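Local coordinates for type III effector HopA1 (Pseudomonas syringae pv. tomato str. DC3000, PDB 4RSX), which acts as an effector that the plant pathogen delivers through type III secretion, probably into host cells, and whose molecular action is not known in detail, at residues A[54-59]-A[80-85]; A[62-67]-A[97-102]; A[103-108]-A[136-141]. All coordinates share one frame; numbering follows the deposited sequence.

Overall arrangement
In this C-terminal part of HopA1, the three contacts run in a row across one end of a seven-stranded antiparallel sheet. Contact 1 joins helices 45-58 and 82-88, and contact 2 pairs strand 64-68, outermost within the chain, with strand 96-101. Their segments alternate along the sequence and their centres lie about 10 Å apart, so two helix-strand units interlock; Leu55 of contact 1 packs on Tyr97 of contact 2. Contact 3 comes later, about 11 Å from contact 2 between centres; it holds the loop after strand 96-101 against the start of the neighbouring strand 140-146. Contacts 1 and 3, about 21 Å apart between centres, do not touch. Local helix pairing, strand pairing and loop anchoring thus build one continuous α/β region.

Contact 1: A[54-59]-A[80-85]; sequences TLKALN and RNLDKY
Lys56 and Asp83 meet where helix 45-58, near its C-terminal end, passes the first turn of helix 82-88, and the lysine illustrates how an aliphatic stem can pack against a carboxylate while its ammonium group bonds to something else. Its CB already lies 3.6 Å from Asp83 OD1. With CG beside the backbone N (chi1 -67°), the next carbon comes closer still, Lys56 CG standing 3.2 Å from Asp83 OD1. Lys56 CD remains alongside the same oxygen at 3.4 Å and also borders Asp83 CG. The chain then bends at chi3 (-72°), which turns CE off this line, and the amino group ends up 5.6 Å, NZ to OD1, from the carboxylate it might have been expected to grip. Instead Lys56 NZ donates to a water at 3.0 Å, and that water donates in turn to the backbone oxygen of Asp83.

The carboxylate has a water of its own, whose oxygen sits 2.7 Å from Asp83 OD1. This molecule donates to OD1 and to Lys56 O while accepting from Asn59 ND2, tying the end of one helix to the start of the other. On the inner side Leu82 supplies the apolar part. Its CD2 packs 3.7 Å from Asn59 CB and also rests against Leu55 O and, more loosely, Leu55 CB, while Asn59 ND2 comes near Leu82 CB as the two side chains slide past each other in opposite directions. Asn59 OD1 accepts from Val66 N of strand 64-68, and Val66 and Tyr97 extend the apolar layer around Leu82.

No direct hydrogen bond joins the two segments: Leu82 CD2, the aliphatic stem of Lys56 and two bridging waters make the contact, and the nearby lysine charge would be expected to favour the ionised carboxylate without pairing with it.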
loop_
_atom_site.group_PDB
_atom_site.type_symbol
_atom_site.label_atom_id
_atom_site.label_comp_id
_atom_site.label_asym_id
_atom_site.label_seq_id
_atom_site.Cartn_x
_atom_site.Cartn_y
_atom_site.Cartn_z
ATOM N N THR A 54 -17.853 -10.571 -5.452
ATOM C CA THR A 54 -16.805 -11.484 -5.007
ATOM C C THR A 54 -16.461 -11.204 -3.556
ATOM O O THR A 54 -16.255 -12.133 -2.778
ATOM C CB THR A 54 -15.549 -11.326 -5.860
ATOM O OG1 THR A 54 -15.871 -11.657 -7.215
ATOM C CG2 THR A 54 -14.431 -12.242 -5.357
ATOM N N LEU A 55 -16.390 -9.918 -3.211
ATOM C CA LEU A 55 -16.194 -9.505 -1.823
ATOM C C LEU A 55 -17.225 -10.203 -0.928
ATOM O O LEU A 55 -16.860 -10.846 0.060
ATOM C CB LEU A 55 -16.309 -7.982 -1.680
ATOM C CG LEU A 55 -15.202 -7.086 -2.246
ATOM C CD1 LEU A 55 -15.420 -5.618 -1.857
ATOM C CD2 LEU A 55 -13.822 -7.556 -1.793
ATOM N N LYS A 56 -18.502 -10.115 -1.306
ATOM C CA LYS A 56 -19.574 -10.734 -0.523
ATOM C C LYS A 56 -19.446 -12.250 -0.489
ATOM O O LYS A 56 -19.714 -12.876 0.534
ATOM C CB LYS A 56 -20.949 -10.330 -1.060
ATOM C CG LYS A 56 -21.272 -8.852 -0.876
ATOM C CD LYS A 56 -22.672 -8.510 -1.389
ATOM C CE LYS A 56 -22.750 -8.539 -2.908
ATOM N NZ LYS A 56 -24.074 -8.080 -3.424
ATOM N N ALA A 57 -19.027 -12.837 -1.607
ATOM C CA ALA A 57 -18.800 -14.281 -1.680
ATOM C C ALA A 57 -17.604 -14.730 -0.832
ATOM O O ALA A 57 -17.570 -15.860 -0.333
ATOM C CB ALA A 57 -18.603 -14.708 -3.120
ATOM N N LEU A 58 -16.615 -13.851 -0.683
ATOM C CA LEU A 58 -15.403 -14.188 0.066
ATOM C C LEU A 58 -15.643 -14.053 1.571
ATOM O O LEU A 58 -15.142 -14.845 2.380
ATOM C CB LEU A 58 -14.246 -13.279 -0.368
ATOM C CG LEU A 58 -13.605 -13.672 -1.690
ATOM C CD1 LEU A 58 -12.664 -12.592 -2.178
ATOM C CD2 LEU A 58 -12.882 -14.992 -1.504
ATOM N N ASN A 59 -16.419 -13.034 1.921
ATOM C CA ASN A 59 -16.762 -12.718 3.297
ATOM C C ASN A 59 -17.409 -13.881 4.053
ATOM O O ASN A 59 -18.470 -14.378 3.661
ATOM C CB ASN A 59 -17.723 -11.534 3.289
ATOM C CG ASN A 59 -18.050 -11.039 4.683
ATOM O OD1 ASN A 59 -17.177 -10.954 5.551
ATOM N ND2 ASN A 59 -19.315 -10.707 4.905
ATOM N N ARG A 80 -19.724 -4.473 10.109
ATOM C CA ARG A 80 -19.894 -5.925 10.192
ATOM C C ARG A 80 -21.035 -6.465 9.314
ATOM O O ARG A 80 -21.413 -7.631 9.444
ATOM C CB ARG A 80 -20.094 -6.372 11.653
ATOM C CG ARG A 80 -19.157 -5.705 12.661
ATOM C CD ARG A 80 -17.688 -5.821 12.257
ATOM N NE ARG A 80 -16.909 -4.720 12.818
ATOM C CZ ARG A 80 -16.169 -4.803 13.923
ATOM N NH1 ARG A 80 -16.086 -5.953 14.585
ATOM N NH2 ARG A 80 -15.507 -3.735 14.366
ATOM N N ASN A 81 -21.595 -5.632 8.437
ATOM C CA ASN A 81 -22.627 -6.104 7.506
ATOM C C ASN A 81 -22.285 -5.720 6.071
ATOM O O ASN A 81 -22.772 -4.719 5.542
ATOM C CB ASN A 81 -24.017 -5.580 7.886
ATOM C CG ASN A 81 -25.143 -6.294 7.137
ATOM O OD1 ASN A 81 -24.934 -6.891 6.067
ATOM N ND2 ASN A 81 -26.345 -6.233 7.696
ATOM N N LEU A 82 -21.441 -6.532 5.447
ATOM C CA LEU A 82 -20.908 -6.210 4.132
ATOM C C LEU A 82 -22.014 -6.028 3.095
ATOM O O LEU A 82 -22.035 -5.024 2.364
ATOM C CB LEU A 82 -19.932 -7.298 3.688
ATOM C CG LEU A 82 -19.244 -6.990 2.365
ATOM C CD1 LEU A 82 -18.527 -5.650 2.460
ATOM C CD2 LEU A 82 -18.281 -8.116 1.975
ATOM N N ASP A 83 -22.943 -6.981 3.057
ATOM C CA ASP A 83 -23.987 -6.989 2.028
ATOM C C ASP A 83 -24.848 -5.731 2.071
ATOM O O ASP A 83 -25.215 -5.189 1.030
ATOM C CB ASP A 83 -24.854 -8.250 2.141
ATOM C CG ASP A 83 -24.069 -9.525 1.884
ATOM O OD1 ASP A 83 -22.817 -9.470 1.850
ATOM O OD2 ASP A 83 -24.701 -10.592 1.731
ATOM N N LYS A 84 -25.143 -5.255 3.277
ATOM C CA LYS A 84 -25.956 -4.053 3.452
ATOM C C LYS A 84 -25.224 -2.791 3.014
ATOM O O LYS A 84 -25.813 -1.929 2.368
ATOM C CB LYS A 84 -26.415 -3.910 4.906
ATOM C CG LYS A 84 -27.468 -2.817 5.126
ATOM C CD LYS A 84 -27.803 -2.632 6.613
ATOM C CE LYS A 84 -29.061 -1.787 6.812
ATOM N NZ LYS A 84 -28.942 -0.424 6.229
ATOM N N TYR A 85 -23.941 -2.680 3.365
ATOM C CA TYR A 85 -23.138 -1.524 2.945
ATOM C C TYR A 85 -23.067 -1.420 1.414
ATOM O O TYR A 85 -23.254 -0.345 0.840
ATOM C CB TYR A 85 -21.722 -1.580 3.556
ATOM C CG TYR A 85 -20.844 -0.405 3.160
ATOM C CD1 TYR A 85 -20.863 0.778 3.891
ATOM C CD2 TYR A 85 -19.997 -0.479 2.046
ATOM C CE1 TYR A 85 -20.066 1.856 3.537
ATOM C CE2 TYR A 85 -19.194 0.606 1.674
ATOM C CZ TYR A 85 -19.238 1.767 2.430
ATOM O OH TYR A 85 -18.462 2.851 2.090
HETATM O O HOH W 1 -21.309 -11.547 2.732
HETATM O O HOH W 2 -25.564 -6.459 -1.427
#

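Contact 2: A[62-67]-A[97-102]; sequences NGIEVR and YRIIPK
Ile100 reaches across to Arg67, and its rotamer explains how. CG1 occupies the crowded position between the backbone N and the carbonyl carbon (chi1 72°), and the extended chi2 carries CD1 over one face of the arginine's guanidinium, 3.3 Å from Arg67 NH1. The two side chains cross at about a right angle. Arg67 runs extended from CG to NE, and its headgroup lies beside Glu65 on the same face of the sheet; Arg67 NH2 and Glu65 OE1 are 3.2 Å apart, but the oxygen lies well out of the guanidinium plane, so charge alone links them. Nearer the backbone, Glu65 CB packs 3.8 Å from Ile100 CG1.

Beneath these residues the strands form an antiparallel pair, Glu65 with Ile100 and Arg67 with Arg98 each sharing two backbone hydrogen bonds. Beyond the regular pairing Lys102 N adds a bond of 2.6 Å to Gly63 O, approaching from above the carbonyl plane.

The opposite face is largely apolar. Val66 has CG1 anti to its backbone N (chi1 178°), and this methyl lies 4.1 Å from Tyr97 CB; Ile64 CG2 meets Ile99 CG2 at 3.8 Å. Helices 45-58, 82-88 and 123-136 cover this side. The pairing therefore separates its chemistry, mostly hydrocarbon toward the helices and charged groups on the other face, where an isoleucine methyl covers one side of the arginine headgroup.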
loop_
_atom_site.group_PDB
_atom_site.type_symbol
_atom_site.label_atom_id
_atom_site.label_comp_id
_atom_site.label_asym_id
_atom_site.label_seq_id
_atom_site.Cartn_x
_atom_site.Cartn_y
_atom_site.Cartn_z
ATOM N N ASN A 62 -13.919 -19.671 4.568
ATOM C CA ASN A 62 -12.521 -20.076 4.676
ATOM C C ASN A 62 -11.655 -19.233 5.604
ATOM O O ASN A 62 -10.516 -18.914 5.266
ATOM C CB ASN A 62 -11.888 -20.135 3.289
ATOM C CG ASN A 62 -12.573 -21.139 2.390
ATOM O OD1 ASN A 62 -13.202 -22.082 2.871
ATOM N ND2 ASN A 62 -12.460 -20.944 1.080
ATOM N N GLY A 63 -12.206 -18.861 6.755
ATOM C CA GLY A 63 -11.454 -18.138 7.771
ATOM C C GLY A 63 -11.249 -16.663 7.475
ATOM O O GLY A 63 -10.503 -15.984 8.185
ATOM N N ILE A 64 -11.924 -16.164 6.442
ATOM C CA ILE A 64 -11.786 -14.775 6.009
ATOM C C ILE A 64 -13.063 -13.965 6.244
ATOM O O ILE A 64 -14.171 -14.492 6.108
ATOM C CB ILE A 64 -11.448 -14.729 4.509
ATOM C CG1 ILE A 64 -10.039 -15.272 4.266
ATOM C CG2 ILE A 64 -11.614 -13.315 3.923
ATOM C CD1 ILE A 64 -8.958 -14.620 5.125
ATOM N N GLU A 65 -12.898 -12.689 6.600
ATOM C CA GLU A 65 -13.987 -11.707 6.590
ATOM C C GLU A 65 -13.603 -10.466 5.780
ATOM O O GLU A 65 -12.421 -10.102 5.699
ATOM C CB GLU A 65 -14.388 -11.314 8.021
ATOM C CG GLU A 65 -15.054 -12.478 8.777
ATOM C CD GLU A 65 -15.286 -12.203 10.246
ATOM O OE1 GLU A 65 -14.997 -11.073 10.703
ATOM O OE2 GLU A 65 -15.758 -13.131 10.947
ATOM N N VAL A 66 -14.600 -9.831 5.163
ATOM C CA VAL A 66 -14.378 -8.569 4.462
ATOM C C VAL A 66 -15.203 -7.470 5.122
ATOM O O VAL A 66 -16.407 -7.633 5.357
ATOM C CB VAL A 66 -14.767 -8.663 2.967
ATOM C CG1 VAL A 66 -14.567 -7.316 2.278
ATOM C CG2 VAL A 66 -13.983 -9.769 2.278
ATOM N N ARG A 67 -14.561 -6.348 5.417
ATOM C CA ARG A 67 -15.254 -5.243 6.052
ATOM C C ARG A 67 -14.942 -3.956 5.317
ATOM O O ARG A 67 -13.812 -3.761 4.863
ATOM C CB ARG A 67 -14.810 -5.120 7.509
ATOM C CG ARG A 67 -15.177 -6.324 8.345
ATOM C CD ARG A 67 -14.652 -6.213 9.758
ATOM N NE ARG A 67 -15.275 -7.213 10.622
ATOM C CZ ARG A 67 -14.798 -7.575 11.809
ATOM N NH1 ARG A 67 -13.680 -7.029 12.270
ATOM N NH2 ARG A 67 -15.437 -8.486 12.533
ATOM N N TYR A 97 -11.805 -1.559 1.195
ATOM C CA TYR A 97 -12.263 -2.708 1.965
ATOM C C TYR A 97 -11.054 -3.412 2.574
ATOM O O TYR A 97 -9.991 -3.495 1.953
ATOM C CB TYR A 97 -13.019 -3.680 1.063
ATOM C CG TYR A 97 -14.289 -3.111 0.478
ATOM C CD1 TYR A 97 -15.516 -3.396 1.048
ATOM C CD2 TYR A 97 -14.264 -2.297 -0.649
ATOM C CE1 TYR A 97 -16.696 -2.892 0.519
ATOM C CE2 TYR A 97 -15.436 -1.772 -1.185
ATOM C CZ TYR A 97 -16.650 -2.079 -0.589
ATOM O OH TYR A 97 -17.830 -1.583 -1.093
ATOM N N ARG A 98 -11.191 -3.915 3.791
ATOM C CA ARG A 98 -10.118 -4.739 4.319
ATOM C C ARG A 98 -10.527 -6.186 4.294
ATOM O O ARG A 98 -11.712 -6.517 4.414
ATOM C CB ARG A 98 -9.654 -4.313 5.718
ATOM C CG ARG A 98 -10.756 -4.081 6.717
ATOM C CD ARG A 98 -10.169 -3.775 8.094
ATOM N NE ARG A 98 -9.160 -2.716 8.050
ATOM C CZ ARG A 98 -8.254 -2.514 9.004
ATOM N NH1 ARG A 98 -8.233 -3.305 10.068
ATOM N NH2 ARG A 98 -7.370 -1.528 8.895
ATOM N N ILE A 99 -9.530 -7.033 4.086
ATOM C CA ILE A 99 -9.693 -8.470 4.104
ATOM C C ILE A 99 -8.974 -8.959 5.347
ATOM O O ILE A 99 -7.758 -8.794 5.463
ATOM C CB ILE A 99 -8.989 -9.070 2.895
ATOM C CG1 ILE A 99 -9.489 -8.393 1.614
ATOM C CG2 ILE A 99 -9.172 -10.584 2.860
ATOM C CD1 ILE A 99 -8.594 -8.659 0.390
ATOM N N ILE A 100 -9.711 -9.552 6.278
ATOM C CA ILE A 100 -9.141 -9.939 7.563
ATOM C C ILE A 100 -9.389 -11.414 7.863
ATOM O O ILE A 100 -10.397 -11.984 7.423
ATOM C CB ILE A 100 -9.728 -9.098 8.723
ATOM C CG1 ILE A 100 -11.170 -9.511 9.007
ATOM C CG2 ILE A 100 -9.672 -7.615 8.394
ATOM C CD1 ILE A 100 -11.853 -8.611 10.006
ATOM N N PRO A 101 -8.465 -12.040 8.613
ATOM C CA PRO A 101 -8.739 -13.407 9.072
ATOM C C PRO A 101 -9.822 -13.336 10.130
ATOM O O PRO A 101 -9.903 -12.318 10.847
ATOM C CB PRO A 101 -7.421 -13.840 9.714
ATOM C CG PRO A 101 -6.801 -12.519 10.210
ATOM C CD PRO A 101 -7.195 -11.505 9.144
ATOM N N LYS A 102 -10.638 -14.387 10.206
ATOM C CA LYS A 102 -11.696 -14.518 11.206
ATOM C C LYS A 102 -11.155 -14.283 12.619
ATOM O O LYS A 102 -11.754 -13.559 13.424
ATOM C CB LYS A 102 -12.314 -15.919 11.081
ATOM C CG LYS A 102 -13.425 -16.258 12.067
ATOM C CD LYS A 102 -13.936 -17.675 11.786
ATOM C CE LYS A 102 -14.802 -18.221 12.920
ATOM N NZ LYS A 102 -14.932 -19.711 12.834
#

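Contact 3: A[103-108]-A[136-141]; sequences HERRED and KESAIT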
loop_
_atom_site.group_PDB
_atom_site.type_symbol
_atom_site.label_atom_id
_atom_site.label_comp_id
_atom_site.label_asym_id
_atom_site.label_seq_id
_atom_site.Cartn_x
_atom_site.Cartn_y
_atom_site.Cartn_z
ATOM N N HIS A 103 -10.011 -14.885 12.918
ATOM C CA HIS A 103 -9.384 -14.667 14.213
ATOM C C HIS A 103 -8.269 -13.641 14.087
ATOM O O HIS A 103 -7.228 -13.904 13.492
ATOM C CB HIS A 103 -8.867 -15.983 14.796
ATOM C CG HIS A 103 -9.941 -17.007 14.993
ATOM N ND1 HIS A 103 -10.972 -16.841 15.899
ATOM C CD2 HIS A 103 -10.160 -18.202 14.391
ATOM C CE1 HIS A 103 -11.770 -17.893 15.851
ATOM N NE2 HIS A 103 -11.301 -18.733 14.946
ATOM N N GLU A 104 -8.511 -12.470 14.665
ATOM C CA GLU A 104 -7.589 -11.338 14.611
ATOM C C GLU A 104 -6.142 -11.705 14.957
ATOM O O GLU A 104 -5.896 -12.450 15.900
ATOM C CB GLU A 104 -8.080 -10.219 15.543
ATOM C CG GLU A 104 -7.168 -9.002 15.590
ATOM C CD GLU A 104 -7.771 -7.851 16.358
ATOM O OE1 GLU A 104 -8.247 -6.897 15.708
ATOM O OE2 GLU A 104 -7.771 -7.896 17.606
ATOM N N ARG A 105 -5.199 -11.173 14.183
ATOM C CA ARG A 105 -3.776 -11.365 14.445
ATOM C C ARG A 105 -3.164 -10.053 14.937
ATOM O O ARG A 105 -3.368 -9.012 14.323
ATOM C CB ARG A 105 -3.082 -11.861 13.173
ATOM C CG ARG A 105 -3.701 -13.155 12.639
ATOM C CD ARG A 105 -3.195 -13.533 11.263
ATOM N NE ARG A 105 -3.836 -14.762 10.784
ATOM C CZ ARG A 105 -4.015 -15.074 9.503
ATOM N NH1 ARG A 105 -3.585 -14.247 8.547
ATOM N NH2 ARG A 105 -4.620 -16.219 9.181
ATOM N N ARG A 106 -2.440 -10.099 16.056
ATOM C CA ARG A 106 -1.791 -8.899 16.611
ATOM C C ARG A 106 -0.800 -8.321 15.598
ATOM O O ARG A 106 -0.096 -9.076 14.909
ATOM C CB ARG A 106 -1.077 -9.229 17.942
ATOM C CG ARG A 106 -0.291 -8.069 18.578
ATOM C CD ARG A 106 0.660 -8.545 19.697
ATOM N NE ARG A 106 1.769 -7.605 19.942
ATOM C CZ ARG A 106 3.047 -7.811 19.595
ATOM N NH1 ARG A 106 3.417 -8.938 18.989
ATOM N NH2 ARG A 106 3.971 -6.890 19.865
ATOM N N GLU A 107 -0.763 -6.992 15.488
ATOM C CA GLU A 107 0.190 -6.313 14.595
ATOM C C GLU A 107 1.483 -5.977 15.330
ATOM O O GLU A 107 1.436 -5.451 16.448
ATOM C CB GLU A 107 -0.399 -5.001 14.061
ATOM C CG GLU A 107 -1.627 -5.138 13.155
ATOM C CD GLU A 107 -2.189 -3.769 12.742
ATOM O OE1 GLU A 107 -1.551 -2.745 13.073
ATOM O OE2 GLU A 107 -3.259 -3.706 12.090
ATOM N N ASP A 108 2.633 -6.249 14.713
ATOM C CA ASP A 108 3.883 -5.721 15.257
ATOM C C ASP A 108 3.858 -4.200 15.138
ATOM O O ASP A 108 3.203 -3.649 14.239
ATOM C CB ASP A 108 5.087 -6.225 14.466
ATOM C CG ASP A 108 5.314 -7.717 14.612
ATOM O OD1 ASP A 108 4.779 -8.336 15.561
ATOM O OD2 ASP A 108 6.050 -8.271 13.763
ATOM N N LYS A 136 -3.957 -18.565 4.826
ATOM C CA LYS A 136 -2.893 -19.545 5.040
ATOM C C LYS A 136 -1.713 -19.010 5.839
ATOM O O LYS A 136 -1.047 -19.769 6.543
ATOM C CB LYS A 136 -2.341 -20.038 3.687
ATOM C CG LYS A 136 -3.261 -20.961 2.869
ATOM C CD LYS A 136 -2.504 -21.487 1.643
ATOM C CE LYS A 136 -3.444 -21.968 0.531
ATOM N NZ LYS A 136 -4.467 -22.941 1.011
ATOM N N GLU A 137 -1.442 -17.713 5.719
ATOM C CA GLU A 137 -0.187 -17.154 6.214
ATOM C C GLU A 137 -0.411 -16.225 7.396
ATOM O O GLU A 137 -0.790 -15.061 7.214
ATOM C CB GLU A 137 0.516 -16.383 5.089
ATOM C CG GLU A 137 0.812 -17.212 3.842
ATOM C CD GLU A 137 2.051 -18.089 3.995
ATOM O OE1 GLU A 137 2.846 -17.854 4.942
ATOM O OE2 GLU A 137 2.239 -19.007 3.155
ATOM N N SER A 138 -0.155 -16.720 8.601
ATOM C CA SER A 138 -0.395 -15.941 9.807
ATOM C C SER A 138 0.535 -14.739 9.963
ATOM O O SER A 138 0.291 -13.883 10.820
ATOM C CB SER A 138 -0.298 -16.830 11.058
ATOM O OG SER A 138 -1.116 -17.979 10.931
ATOM N N ALA A 139 1.605 -14.667 9.170
ATOM C CA ALA A 139 2.437 -13.457 9.186
ATOM C C ALA A 139 1.654 -12.249 8.653
ATOM O O ALA A 139 1.952 -11.106 8.999
ATOM C CB ALA A 139 3.741 -13.652 8.413
ATOM N N ILE A 140 0.647 -12.496 7.817
ATOM C CA ILE A 140 -0.161 -11.398 7.288
ATOM C C ILE A 140 -1.318 -11.077 8.241
ATOM O O ILE A 140 -2.183 -11.920 8.486
ATOM C CB ILE A 140 -0.723 -11.733 5.901
ATOM C CG1 ILE A 140 0.402 -12.195 4.973
ATOM C CG2 ILE A 140 -1.398 -10.526 5.292
ATOM C CD1 ILE A 140 -0.086 -12.562 3.587
ATOM N N THR A 141 -1.346 -9.856 8.767
ATOM C CA THR A 141 -2.404 -9.485 9.686
ATOM C C THR A 141 -3.692 -9.117 8.958
ATOM O O THR A 141 -4.784 -9.380 9.479
ATOM C CB THR A 141 -1.997 -8.328 10.603
ATOM O OG1 THR A 141 -1.745 -7.161 9.816
ATOM C CG2 THR A 141 -0.750 -8.688 11.392
HETATM O O HOH W 3 -5.924 -9.374 11.898
HETATM O O HOH W 4 -4.060 -18.283 11.646
#
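Arg105 reaches with its extended side chain to the turn that leads into strand 140-146, and its tip does most of the holding. CG stands beside the backbone N (chi1 -57°), and the chain runs straight from there to NE, passing Ser138 O with CD at 3.5 Å. At the end Arg105 NH1 donates to Ile140 O across 2.7 Å, with an angle of 155° at the hydrogen. The acceptor lies in the guanidinium plane, and the donor sits nearly on the extension of the carbonyl bond. Ser138 CA covers one face of the same group, displaced toward its rim. Arg105 NH2 also reaches a water at 3.3 Å, a long bond, and this water also bonds to Ser138 OG.

What Arg105 grips is a type I beta turn, Glu137 to Ile140, closed by the bond from Ile140 N to Glu137 O and joining helix 123-136 to strand 140-146. NH1 additionally donates to Ile134 O in the last turn of that helix, so the positive charge sits where the helix dipole would be expected to welcome it. Glu137 O is also near NH1, but at an angle too poor for a bond.

Thr141, one step further, has the second-largest share of the buried surface. Its CG2 packs 3.6 Å from Arg106 O and also faces Arg105 O. Its hydroxyl is placed by chi1 of 63° between the backbone N and the carbonyl carbon, and its OG1 lies 3.9 Å from Glu107 CG, the two side chains crossing at about a right angle; Gln111 NE2 is the main polar partner of this hydroxyl. A further water accepts from Arg105 N at 3.0 Å and donates to Thr141 O at 2.7 Å, bridging the two backbones.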